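Mgp-operon protein 3 (Mycoplasma pneumoniae, PDB 6RJ1) probably takes part in attachment to host cells, as the extracellular adhesion protein P40/P90 of this human pathogen. Local coordinates at residues K952-K957 with F963-Q968. Residues are numbered along the deposited sequence; the frame is centred on the assembly and turned at random.
Sequences KVDIYK and FEKDDQ
Asp954 OD1 is gripped by two lysines. Lys965 NZ reaches it at 2.9 Å in a salt bridge, and Lys974 from the helix 967-974 makes a second one. The Lys965 side chain runs extended back along strand 952-957, from beside Tyr956 to Asp954, with CG anti to the backbone N (chi1 -171°). It bends only at its last torsion (chi4 79°), which brings the ammonium group to the carboxylate. The two positive partners probably stabilise the charged form of this buried aspartate. On the way, Lys965 CB lies over one face of the Tyr956 ring, 4.3 Å from the ring centroid, in a CH-pi contact. Tyr956 CB also packs against Phe963 CD1 at 3.7 Å, and both aromatic side chains touch Ile922.

The backbones pair in antiparallel fashion. Lys957 N donates to Glu964 O at 2.8 Å, nearly straight, and Glu964 N returns a longer, more bent bond to Lys957 O at 3.3 Å. Tyr956 and Lys965 form the adjacent non-hydrogen-bonded pair. Beyond it, Asp966 N donates to Ile955 O at 2.8 Å. Asp966 is also the N-cap of the helix that follows: its OD1 accepts a bond from Leu969 N, and Ser970 OG joins that first turn to Ile955 N. The arrangement is a beta hairpin formed by the last two strands of a four-stranded antiparallel sheet, whose last strand is followed, through the N-cap Asp966, by the helix 967-974 near the C-terminus.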
loop_
_atom_site.group_PDB
_atom_site.type_symbol
_atom_site.label_atom_id
_atom_site.label_comp_id
_atom_site.label_asym_id
_atom_site.label_seq_id
_atom_site.Cartn_x
_atom_site.Cartn_y
_atom_site.Cartn_z
ATOM N N LYS A 952 -32.880 1.496 14.602
ATOM C CA LYS A 952 -32.691 1.032 15.979
ATOM C C LYS A 952 -31.497 1.758 16.623
ATOM O O LYS A 952 -30.381 1.688 16.104
ATOM C CB LYS A 952 -32.527 -0.498 16.006
ATOM C CG LYS A 952 -32.362 -1.091 17.397
ATOM C CD LYS A 952 -31.758 -2.488 17.356
ATOM C CE LYS A 952 -30.741 -2.693 18.454
ATOM N NZ LYS A 952 -30.296 -4.107 18.539
ATOM N N VAL A 953 -31.750 2.482 17.733
ATOM C CA VAL A 953 -30.723 3.261 18.430
ATOM C C VAL A 953 -30.334 2.631 19.769
ATOM O O VAL A 953 -31.188 2.406 20.621
ATOM C CB VAL A 953 -31.098 4.763 18.576
ATOM C CG1 VAL A 953 -29.986 5.548 19.260
ATOM C CG2 VAL A 953 -31.426 5.386 17.223
ATOM N N ASP A 954 -29.029 2.372 19.945
ATOM C CA ASP A 954 -28.433 1.813 21.157
ATOM C C ASP A 954 -27.575 2.888 21.834
ATOM O O ASP A 954 -26.794 3.561 21.160
ATOM C CB ASP A 954 -27.556 0.586 20.812
ATOM C CG ASP A 954 -28.229 -0.782 20.831
ATOM O OD1 ASP A 954 -29.455 -0.848 21.098
ATOM O OD2 ASP A 954 -27.526 -1.790 20.592
ATOM N N ILE A 955 -27.729 3.054 23.157
ATOM C CA ILE A 955 -26.950 4.018 23.940
ATOM C C ILE A 955 -25.862 3.274 24.715
ATOM O O ILE A 955 -26.142 2.272 25.377
ATOM C CB ILE A 955 -27.844 4.895 24.875
ATOM C CG1 ILE A 955 -29.058 5.535 24.121
ATOM C CG2 ILE A 955 -27.022 5.950 25.639
ATOM C CD1 ILE A 955 -28.762 6.568 22.938
ATOM N N TYR A 956 -24.629 3.788 24.642
ATOM C CA TYR A 956 -23.468 3.237 25.330
ATOM C C TYR A 956 -22.813 4.295 26.227
ATOM O O TYR A 956 -22.765 5.469 25.857
ATOM C CB TYR A 956 -22.457 2.706 24.305
ATOM C CG TYR A 956 -22.877 1.429 23.605
ATOM C CD1 TYR A 956 -23.768 1.457 22.536
ATOM C CD2 TYR A 956 -22.329 0.200 23.963
ATOM C CE1 TYR A 956 -24.133 0.289 21.863
ATOM C CE2 TYR A 956 -22.688 -0.976 23.301
ATOM C CZ TYR A 956 -23.586 -0.926 22.244
ATOM O OH TYR A 956 -23.937 -2.073 21.564
ATOM N N LYS A 957 -22.321 3.880 27.407
ATOM C CA LYS A 957 -21.635 4.773 28.335
ATOM C C LYS A 957 -20.127 4.686 28.103
ATOM O O LYS A 957 -19.545 3.607 28.206
ATOM C CB LYS A 957 -21.999 4.451 29.784
ATOM C CG LYS A 957 -21.839 5.642 30.719
ATOM C CD LYS A 957 -20.746 5.409 31.755
ATOM C CE LYS A 957 -20.712 6.487 32.812
ATOM N NZ LYS A 957 -20.116 7.753 32.308
ATOM N N PHE A 963 -16.670 1.126 26.419
ATOM C CA PHE A 963 -18.121 1.240 26.311
ATOM C C PHE A 963 -18.920 0.108 26.907
ATOM O O PHE A 963 -18.540 -1.056 26.798
ATOM C CB PHE A 963 -18.532 1.429 24.852
ATOM C CG PHE A 963 -18.089 2.730 24.239
ATOM C CD1 PHE A 963 -18.903 3.853 24.292
ATOM C CD2 PHE A 963 -16.875 2.822 23.569
ATOM C CE1 PHE A 963 -18.502 5.050 23.702
ATOM C CE2 PHE A 963 -16.474 4.020 22.979
ATOM C CZ PHE A 963 -17.288 5.127 23.051
ATOM N N GLU A 964 -20.072 0.465 27.488
ATOM C CA GLU A 964 -21.022 -0.465 28.080
ATOM C C GLU A 964 -22.422 0.028 27.765
ATOM O O GLU A 964 -22.726 1.199 27.999
ATOM C CB GLU A 964 -20.801 -0.572 29.600
ATOM C CG GLU A 964 -21.270 -1.880 30.225
ATOM C CD GLU A 964 -20.468 -3.113 29.853
ATOM O OE1 GLU A 964 -19.453 -3.389 30.535
ATOM O OE2 GLU A 964 -20.860 -3.812 28.891
ATOM N N LYS A 965 -23.259 -0.859 27.207
ATOM C CA LYS A 965 -24.639 -0.572 26.804
ATOM C C LYS A 965 -25.516 -0.174 27.990
ATOM O O LYS A 965 -25.485 -0.840 29.035
ATOM C CB LYS A 965 -25.237 -1.790 26.078
ATOM C CG LYS A 965 -26.589 -1.567 25.421
ATOM C CD LYS A 965 -27.310 -2.896 25.251
ATOM C CE LYS A 965 -28.787 -2.753 24.960
ATOM N NZ LYS A 965 -29.056 -2.419 23.534
ATOM N N ASP A 966 -26.291 0.919 27.826
ATOM C CA ASP A 966 -27.225 1.396 28.840
ATOM C C ASP A 966 -28.603 0.913 28.424
ATOM O O ASP A 966 -29.233 1.526 27.569
ATOM C CB ASP A 966 -27.176 2.930 28.977
ATOM C CG ASP A 966 -27.869 3.466 30.217
ATOM O OD1 ASP A 966 -29.100 3.302 30.328
ATOM O OD2 ASP A 966 -27.181 4.063 31.069
ATOM N N ASP A 967 -29.048 -0.217 28.999
ATOM C CA ASP A 967 -30.331 -0.873 28.718
ATOM C C ASP A 967 -31.528 0.036 28.950
ATOM O O ASP A 967 -32.470 -0.005 28.162
ATOM C CB ASP A 967 -30.479 -2.167 29.542
ATOM C CG ASP A 967 -29.290 -3.116 29.485
ATOM O OD1 ASP A 967 -28.707 -3.285 28.383
ATOM O OD2 ASP A 967 -28.950 -3.701 30.539
ATOM N N GLN A 968 -31.484 0.856 30.024
ATOM C CA GLN A 968 -32.524 1.812 30.412
ATOM C C GLN A 968 -32.796 2.850 29.328
ATOM O O GLN A 968 -33.951 3.036 28.952
ATOM C CB GLN A 968 -32.117 2.528 31.700
ATOM C CG GLN A 968 -32.677 1.902 32.953
ATOM C CD GLN A 968 -33.470 2.914 33.729
ATOM O OE1 GLN A 968 -34.706 2.873 33.774
ATOM N NE2 GLN A 968 -32.770 3.859 34.342
#